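Local coordinates for glucose-1-phosphate thymidylyltransferase (Bacillus anthracis, PDB 4ECM), which catalyses the transfer of a thymidylyl group from dTTP to glucose-1-phosphate, giving dTDP-glucose and pyrophosphate, a step of dTDP-L-rhamnose biosynthesis, at residues T45-Y59 against H81-F95. Residues are numbered along the deposited sequence; the frame is centred on the assembly and turned at random. Where two conformers were deposited one is given.
Sequences TNKHLLPVGRYPMIY and HMGDVVSFLGSGQEF. With DAU (2'deoxy-thymidine-5'-diphospho-alpha-D-glucose), chain B; POP (pyrophosphate 2-), chain C.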
ATOM      1  N   THR A  45      -7.394  -6.978  -1.808  0.50 33.40           N
ATOM      2  CA  THR A  45      -6.387  -7.610  -2.657  0.50 32.33           C
ATOM      3  C   THR A  45      -6.387  -7.380  -4.170  0.50 31.04           C
ATOM      4  O   THR A  45      -5.606  -6.580  -4.679  0.50 32.96           O
ATOM      5  CB  THR A  45      -6.361  -9.124  -2.366  0.50 33.04           C
ATOM      6  OG1 THR A  45      -6.016  -9.326  -0.985  0.50 32.57           O
ATOM      7  CG2 THR A  45      -5.349  -9.839  -3.264  0.50 30.49           C
ATOM      8  N   ASN A  46      -7.236  -8.122  -4.864  0.50 28.47           N
ATOM      9  CA  ASN A  46      -7.305  -8.158  -6.331  0.50 26.10           C
ATOM     10  C   ASN A  46      -7.369  -9.646  -6.629  0.50 23.85           C
ATOM     11  O   ASN A  46      -6.528 -10.409  -6.160  0.50 22.78           O
ATOM     12  CB  ASN A  46      -6.102  -7.510  -7.014  0.50 25.18           C
ATOM     13  CG  ASN A  46      -6.186  -7.585  -8.549  0.50 26.66           C
ATOM     14  OD1 ASN A  46      -5.823  -8.591  -9.163  0.50 26.92           O
ATOM     15  ND2 ASN A  46      -6.647  -6.505  -9.166  0.50 28.63           N
ATOM     16  N   LYS A  47      -8.382 -10.060  -7.375  1.00 21.84           N
ATOM     17  CA  LYS A  47      -8.633 -11.487  -7.608  1.00 22.01           C
ATOM     18  C   LYS A  47      -7.426 -12.287  -8.082  1.00 20.24           C
ATOM     19  O   LYS A  47      -7.180 -13.362  -7.585  1.00 18.71           O
ATOM     20  CB  LYS A  47      -9.779 -11.628  -8.620  1.00 23.37           C
ATOM     21  CG  LYS A  47      -9.959 -13.021  -9.178  1.00 25.96           C
ATOM     22  CD  LYS A  47     -11.213 -13.166 -10.038  1.00 27.05           C
ATOM     23  CE  LYS A  47     -11.226 -12.274 -11.240  1.00 25.17           C
ATOM     24  NZ  LYS A  47     -12.296 -12.688 -12.216  1.00 24.28           N
ATOM     25  N   HIS A  48      -6.643 -11.701  -8.981  1.00 19.28           N
ATOM     26  CA  HIS A  48      -5.525 -12.377  -9.592  1.00 18.78           C
ATOM     27  C   HIS A  48      -4.320 -12.535  -8.694  1.00 18.67           C
ATOM     28  O   HIS A  48      -3.322 -13.087  -9.121  1.00 18.68           O
ATOM     29  CB  HIS A  48      -5.166 -11.685 -10.907  1.00 18.95           C
ATOM     30  CG  HIS A  48      -6.363 -11.427 -11.761  1.00 19.28           C
ATOM     31  ND1 HIS A  48      -7.013 -10.211 -11.777  1.00 18.04           N
ATOM     32  CD2 HIS A  48      -7.089 -12.256 -12.547  1.00 22.59           C
ATOM     33  CE1 HIS A  48      -8.068 -10.298 -12.568  1.00 21.87           C
ATOM     34  NE2 HIS A  48      -8.130 -11.525 -13.055  1.00 18.46           N
ATOM     35  N   LEU A  49      -4.410 -12.047  -7.463  1.00 18.70           N
ATOM     36  CA  LEU A  49      -3.352 -12.243  -6.503  1.00 19.86           C
ATOM     37  C   LEU A  49      -3.816 -13.212  -5.405  1.00 21.05           C
ATOM     38  O   LEU A  49      -3.078 -13.469  -4.450  1.00 21.97           O
ATOM     39  CB  LEU A  49      -2.890 -10.923  -5.900  1.00 19.60           C
ATOM     40  CG  LEU A  49      -2.349  -9.914  -6.911  1.00 22.76           C
ATOM     41  CD1 LEU A  49      -1.894  -8.624  -6.183  1.00 16.77           C
ATOM     42  CD2 LEU A  49      -1.196 -10.519  -7.754  1.00 14.03           C
ATOM     43  N   LEU A  50      -5.029 -13.752  -5.548  1.00 20.80           N
ATOM     44  CA  LEU A  50      -5.535 -14.751  -4.607  1.00 20.49           C
ATOM     45  C   LEU A  50      -4.883 -16.106  -4.910  1.00 19.75           C
ATOM     46  O   LEU A  50      -4.500 -16.392  -6.047  1.00 18.85           O
ATOM     47  CB  LEU A  50      -7.055 -14.882  -4.713  1.00 20.52           C
ATOM     48  CG  LEU A  50      -7.886 -13.644  -4.351  1.00 25.35           C
ATOM     49  CD1 LEU A  50      -9.388 -13.961  -4.500  1.00 26.88           C
ATOM     50  CD2 LEU A  50      -7.579 -13.161  -2.935  1.00 19.94           C
ATOM     51  N   PRO A  51      -4.758 -16.955  -3.902  1.00 19.28           N
ATOM     52  CA  PRO A  51      -4.135 -18.243  -4.141  1.00 19.96           C
ATOM     53  C   PRO A  51      -4.908 -19.174  -5.070  1.00 20.27           C
ATOM     54  O   PRO A  51      -6.148 -19.240  -5.007  1.00 20.64           O
ATOM     55  CB  PRO A  51      -4.114 -18.888  -2.742  1.00 20.78           C
ATOM     56  CG  PRO A  51      -4.257 -17.790  -1.809  1.00 20.72           C
ATOM     57  CD  PRO A  51      -5.044 -16.733  -2.480  1.00 20.02           C
ATOM     58  N   VAL A  52      -4.154 -19.860  -5.931  1.00 19.20           N
ATOM     59  CA  VAL A  52      -4.641 -20.949  -6.767  1.00 18.72           C
ATOM     60  C   VAL A  52      -3.539 -22.010  -6.623  1.00 20.08           C
ATOM     61  O   VAL A  52      -2.500 -21.970  -7.313  1.00 20.52           O
ATOM     62  CB  VAL A  52      -4.869 -20.556  -8.212  1.00 19.50           C
ATOM     63  CG1 VAL A  52      -5.152 -21.809  -9.053  1.00 17.35           C
ATOM     64  CG2 VAL A  52      -6.049 -19.528  -8.311  1.00 18.20           C
ATOM     65  N   GLY A  53      -3.742 -22.944  -5.705  1.00 19.78           N
ATOM     66  CA  GLY A  53      -2.692 -23.907  -5.408  1.00 20.47           C
ATOM     67  C   GLY A  53      -1.718 -23.170  -4.505  1.00 22.24           C
ATOM     68  O   GLY A  53      -2.130 -22.414  -3.616  1.00 21.00           O
ATOM     69  N   ARG A  54      -0.423 -23.369  -4.739  0.60 23.32           N
ATOM     70  CA  ARG A  54       0.595 -22.741  -3.905  0.60 25.41           C
ATOM     71  C   ARG A  54       1.167 -21.461  -4.511  0.60 24.49           C
ATOM     72  O   ARG A  54       2.203 -20.987  -4.070  0.60 26.61           O
ATOM     73  CB  ARG A  54       1.706 -23.754  -3.521  0.60 27.78           C
ATOM     74  CG  ARG A  54       2.548 -24.304  -4.668  0.60 31.70           C
ATOM     75  CD  ARG A  54       3.509 -25.467  -4.233  0.60 37.12           C
ATOM     76  NE  ARG A  54       2.823 -26.564  -3.524  0.60 40.97           N
ATOM     77  CZ  ARG A  54       3.098 -26.988  -2.286  0.60 42.43           C
ATOM     78  NH1 ARG A  54       4.110 -26.474  -1.587  0.60 42.54           N
ATOM     79  NH2 ARG A  54       2.381 -27.979  -1.755  0.60 40.25           N
ATOM     80  N   TYR A  55       0.470 -20.879  -5.486  1.00 22.48           N
ATOM     81  CA  TYR A  55       0.903 -19.644  -6.107  1.00 21.44           C
ATOM     82  C   TYR A  55      -0.270 -18.684  -6.233  1.00 20.94           C
ATOM     83  O   TYR A  55      -1.429 -19.108  -6.236  1.00 20.27           O
ATOM     84  CB  TYR A  55       1.471 -19.896  -7.508  1.00 21.55           C
ATOM     85  CG  TYR A  55       2.589 -20.904  -7.523  1.00 23.74           C
ATOM     86  CD1 TYR A  55       3.861 -20.559  -7.096  1.00 24.43           C
ATOM     87  CD2 TYR A  55       2.367 -22.203  -7.931  1.00 23.06           C
ATOM     88  CE1 TYR A  55       4.882 -21.474  -7.092  1.00 22.57           C
ATOM     89  CE2 TYR A  55       3.379 -23.118  -7.935  1.00 28.31           C
ATOM     90  CZ  TYR A  55       4.644 -22.751  -7.516  1.00 27.39           C
ATOM     91  OH  TYR A  55       5.670 -23.680  -7.521  1.00 25.79           O
ATOM     92  N   PRO A  56       0.020 -17.380  -6.319  1.00 21.12           N
ATOM     93  CA  PRO A  56      -1.018 -16.411  -6.630  1.00 20.41           C
ATOM     94  C   PRO A  56      -1.552 -16.732  -8.013  1.00 19.97           C
ATOM     95  O   PRO A  56      -0.786 -17.144  -8.874  1.00 19.59           O
ATOM     96  CB  PRO A  56      -0.278 -15.084  -6.671  1.00 21.16           C
ATOM     97  CG  PRO A  56       0.981 -15.305  -6.020  1.00 23.89           C
ATOM     98  CD  PRO A  56       1.315 -16.748  -6.069  1.00 21.81           C
ATOM     99  N   MET A  57      -2.842 -16.539  -8.219  1.00 19.35           N
ATOM    100  CA  MET A  57      -3.498 -16.871  -9.476  1.00 18.94           C
ATOM    101  C   MET A  57      -2.734 -16.410 -10.721  1.00 19.25           C
ATOM    102  O   MET A  57      -2.605 -17.162 -11.674  1.00 18.86           O
ATOM    103  CB  MET A  57      -4.902 -16.261  -9.477  1.00 19.40           C
ATOM    104  CG  MET A  57      -5.761 -16.551 -10.706  1.00 19.20           C
ATOM    105  SD  MET A  57      -7.368 -15.699 -10.654  1.00 18.39           S
ATOM    106  CE  MET A  57      -8.061 -16.220  -9.052  1.00 12.09           C
ATOM    107  N   ILE A  58      -2.212 -15.189 -10.696  1.00 18.87           N
ATOM    108  CA  ILE A  58      -1.558 -14.618 -11.879  1.00 18.50           C
ATOM    109  C   ILE A  58      -0.266 -15.323 -12.288  1.00 18.40           C
ATOM    110  O   ILE A  58       0.127 -15.256 -13.459  1.00 17.37           O
ATOM    111  CB  ILE A  58      -1.366 -13.079 -11.728  1.00 18.53           C
ATOM    112  CG1 ILE A  58      -1.126 -12.420 -13.093  1.00 18.37           C
ATOM    113  CG2 ILE A  58      -0.290 -12.744 -10.713  1.00 15.91           C
ATOM    114  CD1 ILE A  58      -1.182 -10.921 -13.027  1.00 16.84           C
ATOM    115  N   TYR A  59       0.391 -16.010 -11.347  1.00 18.05           N
ATOM    116  CA  TYR A  59       1.625 -16.731 -11.671  1.00 18.31           C
ATOM    117  C   TYR A  59       1.384 -17.793 -12.730  1.00 17.58           C
ATOM    118  O   TYR A  59       2.271 -18.084 -13.513  1.00 16.61           O
ATOM    119  CB  TYR A  59       2.233 -17.419 -10.446  1.00 19.40           C
ATOM    120  CG  TYR A  59       3.152 -16.582  -9.581  1.00 22.24           C
ATOM    121  CD1 TYR A  59       2.993 -15.208  -9.465  1.00 27.18           C
ATOM    122  CD2 TYR A  59       4.136 -17.194  -8.797  1.00 27.09           C
ATOM    123  CE1 TYR A  59       3.824 -14.455  -8.636  1.00 28.16           C
ATOM    124  CE2 TYR A  59       4.964 -16.448  -7.964  1.00 27.40           C
ATOM    125  CZ  TYR A  59       4.796 -15.081  -7.888  1.00 26.21           C
ATOM    126  OH  TYR A  59       5.616 -14.341  -7.080  1.00 28.98           O
ATOM    127  N   HIS A  81      -5.132  -1.588  -7.805  0.50 26.07           N
ATOM    128  CA  HIS A  81      -4.498  -2.900  -7.701  0.50 25.74           C
ATOM    129  C   HIS A  81      -3.043  -2.988  -8.159  0.50 25.59           C
ATOM    130  O   HIS A  81      -2.346  -3.943  -7.805  0.50 25.98           O
ATOM    131  CB  HIS A  81      -5.288  -3.950  -8.508  0.50 25.42           C
ATOM    132  CG  HIS A  81      -6.674  -4.210  -7.994  0.50 24.75           C
ATOM    133  ND1 HIS A  81      -7.792  -4.124  -8.795  0.50 23.22           N
ATOM    134  CD2 HIS A  81      -7.122  -4.545  -6.760  0.50 24.03           C
ATOM    135  CE1 HIS A  81      -8.867  -4.411  -8.080  0.50 23.80           C
ATOM    136  NE2 HIS A  81      -8.488  -4.655  -6.839  0.50 21.25           N
ATOM    137  N   MET A  82      -2.575  -2.004  -8.921  1.00 25.80           N
ATOM    138  CA  MET A  82      -1.246  -2.088  -9.545  1.00 25.42           C
ATOM    139  C   MET A  82      -0.105  -2.243  -8.555  1.00 25.16           C
ATOM    140  O   MET A  82       0.843  -2.962  -8.817  1.00 25.93           O
ATOM    141  CB  MET A  82      -1.004  -0.874 -10.439  1.00 26.64           C
ATOM    142  CG  MET A  82       0.247  -0.962 -11.276  1.00 26.32           C
ATOM    143  SD  MET A  82       0.145  -2.173 -12.590  1.00 27.71           S
ATOM    144  CE  MET A  82      -1.050  -1.379 -13.676  1.00 31.71           C
ATOM    145  N   GLY A  83      -0.195  -1.585  -7.410  1.00 25.82           N
ATOM    146  CA  GLY A  83       0.851  -1.683  -6.399  1.00 25.11           C
ATOM    147  C   GLY A  83       1.135  -3.123  -6.004  1.00 24.68           C
ATOM    148  O   GLY A  83       2.279  -3.576  -6.005  1.00 25.46           O
ATOM    149  N   ASP A  84       0.081  -3.849  -5.677  1.00 25.02           N
ATOM    150  CA  ASP A  84       0.211  -5.238  -5.236  1.00 24.69           C
ATOM    151  C   ASP A  84       0.628  -6.155  -6.365  1.00 22.73           C
ATOM    152  O   ASP A  84       1.445  -7.033  -6.165  1.00 23.73           O
ATOM    153  CB  ASP A  84      -1.086  -5.718  -4.602  1.00 25.06           C
ATOM    154  CG  ASP A  84      -1.321  -5.127  -3.213  1.00 30.77           C
ATOM    155  OD1 ASP A  84      -0.367  -4.603  -2.579  1.00 34.80           O
ATOM    156  OD2 ASP A  84      -2.468  -5.218  -2.742  1.00 35.87           O
ATOM    157  N   VAL A  85       0.098  -5.928  -7.559  1.00 21.74           N
ATOM    158  CA  VAL A  85       0.461  -6.749  -8.695  1.00 20.21           C
ATOM    159  C   VAL A  85       1.947  -6.587  -8.976  1.00 21.12           C
ATOM    160  O   VAL A  85       2.677  -7.574  -9.139  1.00 21.41           O
ATOM    161  CB  VAL A  85      -0.379  -6.408  -9.934  1.00 21.03           C
ATOM    162  CG1 VAL A  85       0.132  -7.169 -11.152  1.00 19.61           C
ATOM    163  CG2 VAL A  85      -1.875  -6.705  -9.664  1.00 16.80           C
ATOM    164  N   VAL A  86       2.408  -5.344  -9.000  1.00 21.48           N
ATOM    165  CA  VAL A  86       3.820  -5.075  -9.239  1.00 21.51           C
ATOM    166  C   VAL A  86       4.695  -5.612  -8.099  1.00 23.38           C
ATOM    167  O   VAL A  86       5.793  -6.106  -8.350  1.00 22.72           O
ATOM    168  CB  VAL A  86       4.061  -3.585  -9.502  1.00 22.32           C
ATOM    169  CG1 VAL A  86       5.548  -3.281  -9.551  1.00 21.42           C
ATOM    170  CG2 VAL A  86       3.369  -3.177 -10.824  1.00 18.08           C
ATOM    171  N   SER A  87       4.216  -5.546  -6.849  1.00 24.00           N
ATOM    172  CA  SER A  87       5.004  -6.083  -5.750  1.00 25.44           C
ATOM    173  C   SER A  87       5.248  -7.556  -5.960  1.00 25.89           C
ATOM    174  O   SER A  87       6.297  -8.057  -5.582  1.00 27.17           O
ATOM    175  CB  SER A  87       4.355  -5.853  -4.390  1.00 25.07           C
ATOM    176  OG  SER A  87       4.256  -4.467  -4.115  1.00 33.20           O
ATOM    177  N   PHE A  88       4.278  -8.270  -6.522  1.00 26.57           N
ATOM    178  CA  PHE A  88       4.502  -9.703  -6.828  1.00 27.43           C
ATOM    179  C   PHE A  88       5.391  -9.939  -8.037  1.00 26.03           C
ATOM    180  O   PHE A  88       6.303 -10.777  -7.996  1.00 27.60           O
ATOM    181  CB  PHE A  88       3.199 -10.439  -7.152  1.00 27.78           C
ATOM    182  CG  PHE A  88       2.544 -11.093  -5.985  1.00 30.14           C
ATOM    183  CD1 PHE A  88       3.008 -12.326  -5.526  1.00 33.95           C
ATOM    184  CD2 PHE A  88       1.419 -10.528  -5.386  1.00 32.24           C
ATOM    185  CE1 PHE A  88       2.382 -12.970  -4.445  1.00 34.78           C
ATOM    186  CE2 PHE A  88       0.780 -11.169  -4.305  1.00 34.71           C
ATOM    187  CZ  PHE A  88       1.262 -12.387  -3.832  1.00 34.15           C
ATOM    188  N   LEU A  89       5.118  -9.213  -9.118  1.00 23.91           N
ATOM    189  CA  LEU A  89       5.746  -9.513 -10.404  1.00 22.10           C
ATOM    190  C   LEU A  89       7.053  -8.806 -10.748  1.00 21.97           C
ATOM    191  O   LEU A  89       7.894  -9.349 -11.483  1.00 19.15           O
ATOM    192  CB  LEU A  89       4.711  -9.308 -11.506  1.00 22.64           C
ATOM    193  CG  LEU A  89       3.489 -10.255 -11.514  1.00 23.38           C
ATOM    194  CD1 LEU A  89       2.632  -9.948 -12.736  1.00 18.66           C
ATOM    195  CD2 LEU A  89       3.872 -11.734 -11.529  1.00 19.16           C
ATOM    196  N   GLY A  90       7.212  -7.588 -10.251  1.00 21.22           N
ATOM    197  CA  GLY A  90       8.413  -6.822 -10.484  1.00 21.11           C
ATOM    198  C   GLY A  90       8.705  -6.557 -11.943  1.00 21.14           C
ATOM    199  O   GLY A  90       7.799  -6.388 -12.754  1.00 21.48           O
ATOM    200  N   SER A  91       9.982  -6.517 -12.279  1.00 21.10           N
ATOM    201  CA  SER A  91      10.390  -6.299 -13.649  1.00 22.85           C
ATOM    202  C   SER A  91      10.178  -7.555 -14.477  1.00 23.24           C
ATOM    203  O   SER A  91      10.150  -7.502 -15.704  1.00 22.39           O
ATOM    204  CB  SER A  91      11.872  -6.005 -13.684  1.00 23.48           C
ATOM    205  OG  SER A  91      12.570  -7.173 -13.292  1.00 24.71           O
ATOM    206  N   GLY A  92      10.082  -8.691 -13.796  1.00 24.19           N
ATOM    207  CA  GLY A  92       9.939 -10.001 -14.454  1.00 25.67           C
ATOM    208  C   GLY A  92      11.252 -10.770 -14.469  1.00 26.43           C
ATOM    209  O   GLY A  92      11.295 -11.962 -14.792  1.00 25.27           O
ATOM    210  N   GLN A  93      12.320 -10.102 -14.067  1.00 28.63           N
ATOM    211  CA  GLN A  93      13.653 -10.691 -14.080  1.00 32.77           C
ATOM    212  C   GLN A  93      13.751 -11.967 -13.241  1.00 33.45           C
ATOM    213  O   GLN A  93      14.385 -12.927 -13.659  1.00 33.49           O
ATOM    214  CB  GLN A  93      14.679  -9.664 -13.601  1.00 34.39           C
ATOM    215  CG  GLN A  93      16.081  -9.824 -14.213  1.00 43.50           C
ATOM    216  CD  GLN A  93      16.880 -10.975 -13.648  1.00 53.89           C
ATOM    217  OE1 GLN A  93      16.729 -11.354 -12.473  1.00 60.17           O
ATOM    218  NE2 GLN A  93      17.779 -11.522 -14.476  1.00 60.97           N
ATOM    219  N   GLU A  94      13.125 -11.977 -12.072  0.50 33.53           N
ATOM    220  CA  GLU A  94      13.166 -13.152 -11.212  0.50 34.74           C
ATOM    221  C   GLU A  94      12.506 -14.376 -11.864  0.50 34.01           C
ATOM    222  O   GLU A  94      12.844 -15.513 -11.528  0.50 34.83           O
ATOM    223  CB  GLU A  94      12.535 -12.840  -9.846  0.50 35.32           C
ATOM    224  CG  GLU A  94      13.292 -11.771  -9.076  0.50 37.69           C
ATOM    225  CD  GLU A  94      12.699 -11.474  -7.711  0.50 42.56           C
ATOM    226  OE1 GLU A  94      11.722 -12.151  -7.307  0.50 45.18           O
ATOM    227  OE2 GLU A  94      13.219 -10.559  -7.036  0.50 43.87           O
ATOM    228  N   PHE A  95      11.589 -14.141 -12.805  1.00 32.90           N
ATOM    229  CA  PHE A  95      10.887 -15.228 -13.511  1.00 30.73           C
ATOM    230  C   PHE A  95      11.430 -15.490 -14.909  1.00 29.76           C
ATOM    231  O   PHE A  95      10.865 -16.281 -15.651  1.00 31.18           O
ATOM    232  CB  PHE A  95       9.398 -14.887 -13.660  1.00 30.09           C
ATOM    233  CG  PHE A  95       8.735 -14.482 -12.383  1.00 31.30           C
ATOM    234  CD1 PHE A  95       8.413 -15.425 -11.420  1.00 37.39           C
ATOM    235  CD2 PHE A  95       8.411 -13.164 -12.142  1.00 33.34           C
ATOM    236  CE1 PHE A  95       7.792 -15.052 -10.224  1.00 37.36           C
ATOM    237  CE2 PHE A  95       7.800 -12.788 -10.955  1.00 34.26           C
ATOM    238  CZ  PHE A  95       7.490 -13.741  -9.996  1.00 35.65           C
TER
HETATM  239  O6  DAU B 301     -13.571 -17.333 -18.734  1.00 29.54           O
HETATM  240  C6  DAU B 301     -13.896 -17.447 -20.121  1.00 29.79           C
HETATM  241  C5  DAU B 301     -14.910 -16.377 -20.498  1.00 29.00           C
HETATM  242  O5  DAU B 301     -14.352 -15.116 -20.142  1.00 28.07           O
HETATM  243  C4  DAU B 301     -15.252 -16.420 -21.992  1.00 28.91           C
HETATM  244  O4  DAU B 301     -15.889 -17.645 -22.331  1.00 24.77           O
HETATM  245  C3  DAU B 301     -16.163 -15.268 -22.409  1.00 26.95           C
HETATM  246  O3  DAU B 301     -16.334 -15.307 -23.842  1.00 23.48           O
HETATM  247  C2  DAU B 301     -15.509 -13.954 -21.965  1.00 27.75           C
HETATM  248  O2  DAU B 301     -16.371 -12.833 -22.233  1.00 27.92           O
HETATM  249  C1  DAU B 301     -15.163 -13.984 -20.482  1.00 28.85           C
HETATM  250  O1  DAU B 301     -16.368 -14.009 -19.725  1.00 31.50           O
HETATM  251  P2  DAU B 301     -16.391 -13.505 -18.191  1.00 34.76           P
HETATM  252  O3P DAU B 301     -15.778 -14.541 -17.278  1.00 38.83           O
HETATM  253  O4P DAU B 301     -17.773 -12.974 -17.935  1.00 29.34           O
HETATM  254  OPP DAU B 301     -15.344 -12.272 -18.225  1.00 38.28           O
HETATM  255  P   DAU B 301     -14.979 -11.422 -16.909  1.00 39.92           P
HETATM  256  O1P DAU B 301     -15.049 -12.325 -15.701  1.00 46.25           O
HETATM  257  O2P DAU B 301     -15.754 -10.156 -16.953  1.00 42.20           O
HETATM  258  O5' DAU B 301     -13.419 -11.082 -17.139  1.00 43.44           O
HETATM  259  C5' DAU B 301     -12.464 -12.118 -17.040  1.00 40.53           C
HETATM  260  C4' DAU B 301     -11.027 -11.630 -16.860  1.00 38.69           C
HETATM  261  O4' DAU B 301     -10.681 -10.517 -17.684  1.00 32.54           O
HETATM  262  C3' DAU B 301     -10.697 -11.266 -15.429  1.00 37.76           C
HETATM  263  O3' DAU B 301      -9.540 -12.040 -15.096  1.00 43.53           O
HETATM  264  C2' DAU B 301     -10.374  -9.791 -15.438  1.00 37.01           C
HETATM  265  C1' DAU B 301     -10.134  -9.471 -16.907  1.00 33.84           C
HETATM  266  N11 DAU B 301     -10.816  -8.274 -17.427  1.00 32.61           N
HETATM  267  C61 DAU B 301     -12.230  -8.216 -17.334  1.00 32.98           C
HETATM  268  C51 DAU B 301     -12.898  -7.017 -17.483  1.00 36.09           C
HETATM  269  C5A DAU B 301     -14.412  -6.988 -17.491  1.00 34.46           C
HETATM  270  C21 DAU B 301     -10.102  -7.061 -17.457  1.00 29.24           C
HETATM  271  O21 DAU B 301      -8.762  -7.113 -17.467  1.00 28.98           O
HETATM  272  N31 DAU B 301     -10.725  -5.866 -17.608  1.00 35.32           N
HETATM  273  C41 DAU B 301     -12.081  -5.785 -17.617  1.00 35.39           C
HETATM  274  O41 DAU B 301     -12.687  -4.583 -17.748  1.00 43.28           O
HETATM  275  P1  POP C 302     -16.265  -9.387 -11.278  0.60 55.31           P
HETATM  276  O1  POP C 302     -17.000  -8.086 -11.081  0.60 54.96           O
HETATM  277  O2  POP C 302     -16.413 -10.283 -10.077  0.60 54.89           O
HETATM  278  O3  POP C 302     -16.857 -10.069 -12.481  0.60 56.65           O
HETATM  279  O   POP C 302     -14.696  -9.057 -11.513  0.60 55.76           O
HETATM  280  P2  POP C 302     -13.848  -9.666 -12.755  0.60 56.47           P
HETATM  281  O4  POP C 302     -14.095 -11.156 -12.824  0.60 57.83           O
HETATM  282  O5  POP C 302     -12.378  -9.426 -12.520  0.60 54.61           O
HETATM  283  O6  POP C 302     -14.281  -9.043 -14.076  0.60 54.73           O
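Leu49 lies against helix 82-89, and its side chain can be followed outward atom by atom. Its CB is 4.0 Å from Phe88 CE2. A chi1 of -60° sets CG anti to the carbonyl carbon, 4.1 Å from Phe88 CD2. CD1 meets Asp84 CB at 3.4 Å and lies 4.0 Å from Val85 CG2; CD2 turns mainly to the Phe88 ring, approaching its CD2 obliquely, at 3.5 Å. Farther along, Pro56 CB sits over one face of Phe88, offset toward the rim, while Tyr59 OH lies at the ring's edge, near its plane.

Tyr59 leads on to Phe95, whose edge points at the tyrosine face in a T-shaped pair, centroids 5.1 Å apart and planes at 74°. Ile58 CD1 and Leu89 CD1, 3.9 Å apart, add an aliphatic contact. At the other end Asn46 OD1 accepts from both His48 N and His48 ND1, the former closing an Asx turn. The ND1 bond, though long, would help set the turn of the imidazole, whose NE2 is hydrogen-bonded to the sugar O3' of DAU at 2.5 Å. Lys47 NZ is hydrogen-bonded to pyrophosphate O4 and forms a salt bridge with Asp132, so segment 45-59 also carries part of the nucleotide and pyrophosphate pocket.

Behind the contact, Val85 and Leu89 rest on Ile75 of strand 72-77, and Leu89 also touches strand 98-103; Val44 of the second subunit packs on Asp84 and Phe88. In chain order helix 82-89 follows strand 72-77 and precedes its parallel neighbour 98-103, a beta-alpha-beta crossover; one side of the helix packs on the sheet, and another meets segment 45-59.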